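Local coordinates for protein HP0035 (Helicobacter pylori, PDB 3F42) that probably binds DNA as a homodimer and alters its conformation, with a possible part in nucleoid organisation, DNA protection and the regulation of gene expression, at residues K25-I30 / S43-G48; G38-S43 / I68-A73. All coordinates share one frame; numbering follows the deposited sequence. Where two conformers were deposited one is given.

In the fold
Both interactions use strand 40-45, the middle strand of the three-stranded antiparallel sheet that, with helices 5-27 and 63-93, makes up the YbaB/EbfC fold. Interaction 1 (K25-I30 with S43-G48) ties the end of that strand and the turn after it to the end of helix 5-27. Interaction 2 (G38-S43 with I68-A73) lays the start of the same strand against helix 63-93. Their centres are about 17 Å apart; S43 belongs to both, but only in interaction 1 does it touch the partner segment. The second subunit reaches both places, meeting L47 in the first and L70 in the second, so both contacts adjoin the subunit interface.

Interaction 1 (K25-I30 / S43-G48); sequences KNKDTI and SFNGLG
The backbone of N26 comes closest to that of G46, with CA atoms 4.3 Å apart, where the last turn of helix 5-27 meets the type I beta turn N45-G48 at the end of the middle strand in the YbaB/EbfC fold. G46 N gives a weak hydrogen bond to N26 O at 2.9 Å, bent to 129° at the hydrogen. Glycine suits this position because a beta carbon would run into N26 O. That carbonyl also accepts the backbone N of T29, while T29 OG1 bonds to K25 O, so a side-chain hydroxyl takes up a carbonyl of the helix end. Farther along, the two segments are joined by CA-H...O contacts, one of them from N45 CA to T29 O at 3.2 Å, and I30 CG2 rests against S43 CB. The leucine supplies the apolar part: L47 CD1 lies 3.8 Å from K27 CG, and its other methyl, CD2, touches N26 CB. K27 CG stands anti to the backbone N (chi1 -172°), which puts it against L47 CD1, the two side chains crossing at a slant, while the extended remainder leads its amine away. N26 ND2 hydrogen-bonds to E23, and R85 of helix 63-93 donates a hydrogen bond to G46 O. L47 O accepts from Y78 of the second subunit. N45 makes an Asx turn: its CG sits between the backbone N and the carbonyl carbon (chi1 70°), and OD1 takes the N-H of L47 at 2.9 Å, with the donor above the plane of the side-chain amide. N45 ND2 is bonded to E49, and N45 CB packs 3.4 Å from K27 O.

Interaction 2 (G38-S43 / I68-A73); sequences GMVSVS and IYLMSA
V40 CG1 stands anti to the backbone N (chi1 168°), directed at A73 and L70, while CG2 beside the backbone N is directed at Y69; V42 has its CG2 in the position between the backbone N and the carbonyl carbon, against the backbone of A73. These two valines, two residues apart on strand 40-45, dock the sheet of the YbaB/EbfC fold onto helix 63-93. The axes of the short segments 40-43 and 68-73 approach to 8.3 Å and run roughly the same way, at a crossing angle of -34°. V40 is gripped on both branches: CG1 is 3.9 Å from A73 CB and 4.0 Å from L70 CD2, and CG2 lies 3.7 Å from Y69 CB. The side chains of V40 and L70 meet at about a right angle. A73 suits the middle of this face because its single methyl lets the helix backbone come close to both valines: V42 CG2 sits 4.0 Å from A73 CB and 3.6 Å from A73 O. At the strand's start, M39 and V40 form a classic beta bulge opposite S35; in one of its two conformers the selenomethionine chain of M39 bends at chi3 (-69°), bringing CE obliquely to 4.1 Å from Y69 CE2, a contact that is therefore less certain. L70 also packs on I55 of the second subunit. No hydrogen bond joins the two segments, so between them the contact rests on the fit of branched and small apolar groups, with the hydrogen bond from S35 OG to Y69 O the polar tie beside it.

Interaction 1 (K25-I30 / S43-G48)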
ATOM      1  N   LYS A  25       2.201  17.417  -1.577  1.00 22.56           N
ATOM      2  CA  LYS A  25       3.150  18.284  -2.260  1.00 23.16           C
ATOM      3  C   LYS A  25       2.663  18.579  -3.684  1.00 23.03           C
ATOM      4  O   LYS A  25       2.716  19.712  -4.133  1.00 22.04           O
ATOM      5  CB  LYS A  25       4.523  17.626  -2.293  1.00 23.40           C
ATOM      6  CG  LYS A  25       5.609  18.467  -2.874  1.00 28.72           C
ATOM      7  CD  LYS A  25       6.938  17.901  -2.437  1.00 33.69           C
ATOM      8  CE  LYS A  25       8.056  18.931  -2.481  1.00 35.09           C
ATOM      9  NZ  LYS A  25       9.286  18.242  -1.929  1.00 38.13           N
ATOM     10  N   ASN A  26       2.201  17.551  -4.397  1.00 22.15           N
ATOM     11  CA  ASN A  26       1.701  17.769  -5.755  1.00 22.58           C
ATOM     12  C   ASN A  26       0.550  18.778  -5.754  1.00 22.44           C
ATOM     13  O   ASN A  26       0.472  19.633  -6.642  1.00 21.44           O
ATOM     14  CB  ASN A  26       1.179  16.479  -6.372  1.00 22.57           C
ATOM     15  CG  ASN A  26       2.273  15.528  -6.730  1.00 25.71           C
ATOM     16  OD1 ASN A  26       3.413  15.934  -7.002  1.00 25.90           O
ATOM     17  ND2 ASN A  26       1.947  14.231  -6.725  1.00 24.35           N
ATOM     18  N   LYS A  27      -0.352  18.648  -4.782  1.00 21.69           N
ATOM     19  CA  LYS A  27      -1.537  19.504  -4.736  1.00 22.88           C
ATOM     20  C   LYS A  27      -1.114  20.987  -4.580  1.00 22.48           C
ATOM     21  O   LYS A  27      -1.745  21.909  -5.117  1.00 22.53           O
ATOM     22  CB  LYS A  27      -2.449  19.080  -3.586  1.00 23.21           C
ATOM     23  CG  LYS A  27      -3.791  19.811  -3.590  1.00 27.95           C
ATOM     24  CD  LYS A  27      -4.561  19.493  -2.373  1.00 33.26           C
ATOM     25  CE  LYS A  27      -5.870  20.276  -2.392  1.00 36.03           C
ATOM     26  NZ  LYS A  27      -6.847  19.516  -1.562  1.00 39.71           N
ATOM     27  N   ASP A  28       0.000  21.194  -3.899  1.00 21.05           N
ATOM     28  CA  ASP A  28       0.576  22.534  -3.701  1.00 21.84           C
ATOM     29  C   ASP A  28       1.421  23.085  -4.857  1.00 22.33           C
ATOM     30  O   ASP A  28       1.905  24.217  -4.786  1.00 24.91           O
ATOM     31  CB  ASP A  28       1.429  22.494  -2.446  1.00 22.60           C
ATOM     32  CG  ASP A  28       0.824  23.250  -1.319  1.00 22.72           C
ATOM     33  OD1 ASP A  28      -0.256  23.896  -1.492  1.00 21.76           O
ATOM     34  OD2 ASP A  28       1.467  23.213  -0.251  1.00 26.61           O
ATOM     35  N   THR A  29       1.604  22.321  -5.927  1.00 20.49           N
ATOM     36  CA  THR A  29       2.482  22.732  -7.018  1.00 20.82           C
ATOM     37  C   THR A  29       1.609  23.293  -8.126  1.00 21.66           C
ATOM     38  O   THR A  29       0.674  22.617  -8.545  1.00 23.48           O
ATOM     39  CB  THR A  29       3.333  21.540  -7.493  1.00 22.56           C
ATOM     40  OG1 THR A  29       4.098  21.040  -6.358  1.00 22.28           O
ATOM     41  CG2 THR A  29       4.280  21.941  -8.606  1.00 26.29           C
ATOM     42  N   ILE A  30       1.923  24.486  -8.632  1.00 17.82           N
ATOM     43  CA  ILE A  30       1.108  25.074  -9.749  1.00 18.12           C
ATOM     44  C   ILE A  30       1.874  25.018 -11.062  1.00 18.59           C
ATOM     45  O   ILE A  30       3.054  25.395 -11.096  1.00 18.31           O
ATOM     46  CB  ILE A  30       0.770  26.555  -9.450  1.00 17.42           C
ATOM     47  CG1 ILE A  30       0.054  26.654  -8.109  1.00 17.24           C
ATOM     48  CG2 ILE A  30      -0.100  27.206 -10.599  1.00 18.32           C
ATOM     49  CD1 ILE A  30      -0.098  28.149  -7.601  1.00 21.39           C
ATOM     50  N   SER A  43      -4.090  27.244 -15.391  1.00 17.66           N
ATOM     51  CA  SER A  43      -3.234  26.748 -14.307  1.00 17.11           C
ATOM     52  C   SER A  43      -3.815  25.465 -13.725  1.00 15.73           C
ATOM     53  O   SER A  43      -4.990  25.401 -13.357  1.00 17.49           O
ATOM     54  CB  SER A  43      -3.109  27.787 -13.187  1.00 18.14           C
ATOM     55  OG  SER A  43      -2.501  28.958 -13.694  1.00 20.09           O
ATOM     56  N   PHE A  44      -2.935  24.486 -13.570  1.00 17.24           N
ATOM     57  CA  PHE A  44      -3.275  23.224 -12.947  1.00 17.67           C
ATOM     58  C   PHE A  44      -2.483  23.055 -11.678  1.00 18.44           C
ATOM     59  O   PHE A  44      -1.323  23.491 -11.604  1.00 19.71           O
ATOM     60  CB  PHE A  44      -2.862  22.083 -13.862  1.00 17.87           C
ATOM     61  CG  PHE A  44      -3.704  21.965 -15.119  1.00 17.85           C
ATOM     62  CD1 PHE A  44      -4.880  21.223 -15.095  1.00 21.06           C
ATOM     63  CD2 PHE A  44      -3.308  22.577 -16.319  1.00 19.19           C
ATOM     64  CE1 PHE A  44      -5.669  21.078 -16.236  1.00 21.29           C
ATOM     65  CE2 PHE A  44      -4.107  22.424 -17.486  1.00 17.07           C
ATOM     66  CZ  PHE A  44      -5.286  21.669 -17.423  1.00 19.22           C
ATOM     67  N   ASN A  45      -3.063  22.344 -10.727  1.00 17.36           N
ATOM     68  CA  ASN A  45      -2.211  21.822  -9.656  1.00 17.26           C
ATOM     69  C   ASN A  45      -1.615  20.472 -10.062  1.00 16.75           C
ATOM     70  O   ASN A  45      -1.926  19.926 -11.131  1.00 18.15           O
ATOM     71  CB  ASN A  45      -2.954  21.807  -8.315  1.00 15.62           C
ATOM     72  CG  ASN A  45      -4.070  20.769  -8.239  1.00 16.96           C
ATOM     73  OD1 ASN A  45      -4.112  19.775  -8.985  1.00 16.78           O
ATOM     74  ND2 ASN A  45      -5.006  21.009  -7.325  1.00 18.66           N
ATOM     75  N   GLY A  46      -0.744  19.929  -9.213  1.00 17.21           N
ATOM     76  CA  GLY A  46      -0.026  18.719  -9.550  1.00 18.08           C
ATOM     77  C   GLY A  46      -0.860  17.463  -9.430  1.00 17.86           C
ATOM     78  O   GLY A  46      -0.376  16.365  -9.738  1.00 18.30           O
ATOM     79  N   LEU A  47      -2.120  17.612  -9.035  1.00 17.98           N
ATOM     80  CA  LEU A  47      -3.083  16.495  -9.112  1.00 17.87           C
ATOM     81  C   LEU A  47      -3.764  16.507 -10.472  1.00 18.94           C
ATOM     82  O   LEU A  47      -4.498  15.579 -10.816  1.00 18.44           O
ATOM     83  CB  LEU A  47      -4.172  16.612  -8.037  1.00 18.21           C
ATOM     84  CG  LEU A  47      -3.653  16.720  -6.604  1.00 18.23           C
ATOM     85  CD1 LEU A  47      -4.838  16.780  -5.610  1.00 19.91           C
ATOM     86  CD2 LEU A  47      -2.771  15.531  -6.279  1.00 19.38           C
ATOM     87  N   GLY A  48      -3.546  17.554 -11.245  1.00 17.53           N
ATOM     88  CA  GLY A  48      -4.224  17.698 -12.551  1.00 17.43           C
ATOM     89  C   GLY A  48      -5.550  18.420 -12.512  1.00 17.70           C
ATOM     90  O   GLY A  48      -6.267  18.495 -13.523  1.00 21.03           O
TER

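Interaction 2 (G38-S43 / I68-A73)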
ATOM      1  N   GLY A  38      -0.346  34.347 -25.497  1.00 22.20           N
ATOM      2  CA  GLY A  38      -0.592  34.731 -24.107  1.00 22.72           C
ATOM      3  C   GLY A  38      -2.020  35.139 -23.780  1.00 22.60           C
ATOM      4  O   GLY A  38      -2.306  35.487 -22.620  1.00 23.46           O
HETATM    5  N   MSE A  39      -2.923  35.108 -24.755  1.00 20.73           N
HETATM    6  CA  MSE A  39      -4.322  35.498 -24.526  0.70 20.92           C
HETATM    7  C   MSE A  39      -5.124  34.453 -23.765  1.00 21.16           C
HETATM    8  O   MSE A  39      -6.219  34.736 -23.285  1.00 20.96           O
HETATM    9  CB  MSE A  39      -5.025  35.823 -25.847  0.70 21.86           C
HETATM   10  CG  MSE A  39      -4.430  37.014 -26.549  0.70 22.81           C
HETATM   11 SE   MSE A  39      -5.504  37.498 -28.097  0.50 33.06          SE
HETATM   12  CE  MSE A  39      -5.154  35.976 -29.244  0.70 27.42           C
ATOM     13  N   VAL A  40      -4.585  33.233 -23.688  1.00 19.89           N
ATOM     14  CA  VAL A  40      -5.207  32.191 -22.857  1.00 19.73           C
ATOM     15  C   VAL A  40      -4.171  31.735 -21.843  1.00 19.62           C
ATOM     16  O   VAL A  40      -3.037  31.490 -22.210  1.00 18.74           O
ATOM     17  CB  VAL A  40      -5.695  31.000 -23.704  1.00 20.07           C
ATOM     18  CG1 VAL A  40      -6.069  29.791 -22.819  1.00 20.53           C
ATOM     19  CG2 VAL A  40      -6.903  31.386 -24.554  1.00 20.92           C
ATOM     20  N   SER A  41      -4.571  31.610 -20.573  1.00 18.52           N
ATOM     21  CA  SER A  41      -3.696  31.069 -19.548  1.00 19.40           C
ATOM     22  C   SER A  41      -4.510  30.060 -18.764  1.00 19.33           C
ATOM     23  O   SER A  41      -5.648  30.368 -18.338  1.00 20.57           O
ATOM     24  CB  SER A  41      -3.213  32.161 -18.615  1.00 20.29           C
ATOM     25  OG  SER A  41      -2.210  31.622 -17.761  1.00 21.54           O
ATOM     26  N   VAL A  42      -3.927  28.888 -18.545  1.00 17.93           N
ATOM     27  CA  VAL A  42      -4.567  27.892 -17.666  1.00 17.89           C
ATOM     28  C   VAL A  42      -3.583  27.474 -16.593  1.00 17.36           C
ATOM     29  O   VAL A  42      -2.391  27.414 -16.849  1.00 19.46           O
ATOM     30  CB  VAL A  42      -5.115  26.665 -18.400  1.00 17.27           C
ATOM     31  CG1 VAL A  42      -6.166  27.121 -19.422  1.00 20.62           C
ATOM     32  CG2 VAL A  42      -3.963  25.889 -19.094  1.00 19.42           C
ATOM     33  N   SER A  43      -4.090  27.244 -15.391  1.00 17.66           N
ATOM     34  CA  SER A  43      -3.234  26.748 -14.307  1.00 17.11           C
ATOM     35  C   SER A  43      -3.815  25.465 -13.725  1.00 15.73           C
ATOM     36  O   SER A  43      -4.990  25.401 -13.357  1.00 17.49           O
ATOM     37  CB  SER A  43      -3.109  27.787 -13.187  1.00 18.14           C
ATOM     38  OG  SER A  43      -2.501  28.958 -13.694  1.00 20.09           O
ATOM     39  N   ILE A  68      -9.869  26.945 -29.918  1.00 16.18           N
ATOM     40  CA  ILE A  68      -8.618  26.341 -30.353  1.00 16.19           C
ATOM     41  C   ILE A  68      -7.518  26.622 -29.339  1.00 16.42           C
ATOM     42  O   ILE A  68      -6.791  25.695 -28.923  1.00 16.21           O
ATOM     43  CB  ILE A  68      -8.211  26.816 -31.769  1.00 15.49           C
ATOM     44  CG1 ILE A  68      -9.229  26.274 -32.794  1.00 16.24           C
ATOM     45  CG2 ILE A  68      -6.727  26.394 -32.082  1.00 15.50           C
ATOM     46  CD1 ILE A  68      -9.028  26.773 -34.219  1.00 15.16           C
ATOM     47  N   TYR A  69      -7.392  27.897 -28.932  1.00 15.94           N
ATOM     48  CA  TYR A  69      -6.375  28.264 -27.952  1.00 15.82           C
ATOM     49  C   TYR A  69      -6.644  27.661 -26.566  1.00 16.48           C
ATOM     50  O   TYR A  69      -5.711  27.260 -25.902  1.00 16.68           O
ATOM     51  CB  TYR A  69      -6.226  29.784 -27.833  1.00 15.48           C
ATOM     52  CG  TYR A  69      -5.740  30.420 -29.108  1.00 14.56           C
ATOM     53  CD1 TYR A  69      -4.738  29.797 -29.881  1.00 17.11           C
ATOM     54  CD2 TYR A  69      -6.272  31.637 -29.554  1.00 18.05           C
ATOM     55  CE1 TYR A  69      -4.271  30.380 -31.064  1.00 16.47           C
ATOM     56  CE2 TYR A  69      -5.820  32.220 -30.729  1.00 17.51           C
ATOM     57  CZ  TYR A  69      -4.815  31.587 -31.477  1.00 17.48           C
ATOM     58  OH  TYR A  69      -4.348  32.153 -32.655  1.00 19.27           O
ATOM     59  N   LEU A  70      -7.899  27.565 -26.163  1.00 16.78           N
ATOM     60  CA  LEU A  70      -8.219  26.836 -24.921  1.00 18.51           C
ATOM     61  C   LEU A  70      -7.774  25.393 -25.010  1.00 18.61           C
ATOM     62  O   LEU A  70      -7.085  24.883 -24.109  1.00 17.96           O
ATOM     63  CB  LEU A  70      -9.710  26.887 -24.601  1.00 18.96           C
ATOM     64  CG  LEU A  70     -10.130  28.220 -23.972  1.00 21.20           C
ATOM     65  CD1 LEU A  70     -11.655  28.388 -24.116  1.00 21.27           C
ATOM     66  CD2 LEU A  70      -9.716  28.291 -22.463  1.00 21.38           C
HETATM   67  N   MSE A  71      -8.157  24.711 -26.072  1.00 18.34           N
HETATM   68  CA  MSE A  71      -7.769  23.302 -26.201  1.00 18.88           C
HETATM   69  C   MSE A  71      -6.245  23.088 -26.246  1.00 19.00           C
HETATM   70  O   MSE A  71      -5.753  22.125 -25.638  1.00 18.69           O
HETATM   71  CB  MSE A  71      -8.400  22.704 -27.445  1.00 17.71           C
HETATM   72  CG  MSE A  71      -9.870  22.483 -27.242  1.00 20.74           C
HETATM   73 SE   MSE A  71     -10.636  21.495 -28.733  0.50 25.02          SE
HETATM   74  CE  MSE A  71      -9.700  19.844 -28.499  1.00 28.87           C
ATOM     75  N   SER A  72      -5.520  23.985 -26.937  1.00 17.42           N
ATOM     76  CA  SER A  72      -4.079  23.916 -27.004  1.00 19.19           C
ATOM     77  C   SER A  72      -3.453  24.048 -25.592  1.00 19.34           C
ATOM     78  O   SER A  72      -2.653  23.199 -25.186  1.00 18.81           O
ATOM     79  CB  SER A  72      -3.550  25.073 -27.887  1.00 19.65           C
ATOM     80  OG  SER A  72      -2.153  25.000 -27.948  1.00 27.50           O
ATOM     81  N   ALA A  73      -3.859  25.087 -24.866  1.00 18.23           N
ATOM     82  CA  ALA A  73      -3.266  25.347 -23.526  1.00 17.47           C
ATOM     83  C   ALA A  73      -3.645  24.238 -22.564  1.00 17.85           C
ATOM     84  O   ALA A  73      -2.796  23.771 -21.774  1.00 17.55           O
ATOM     85  CB  ALA A  73      -3.713  26.688 -22.968  1.00 18.35           C
TER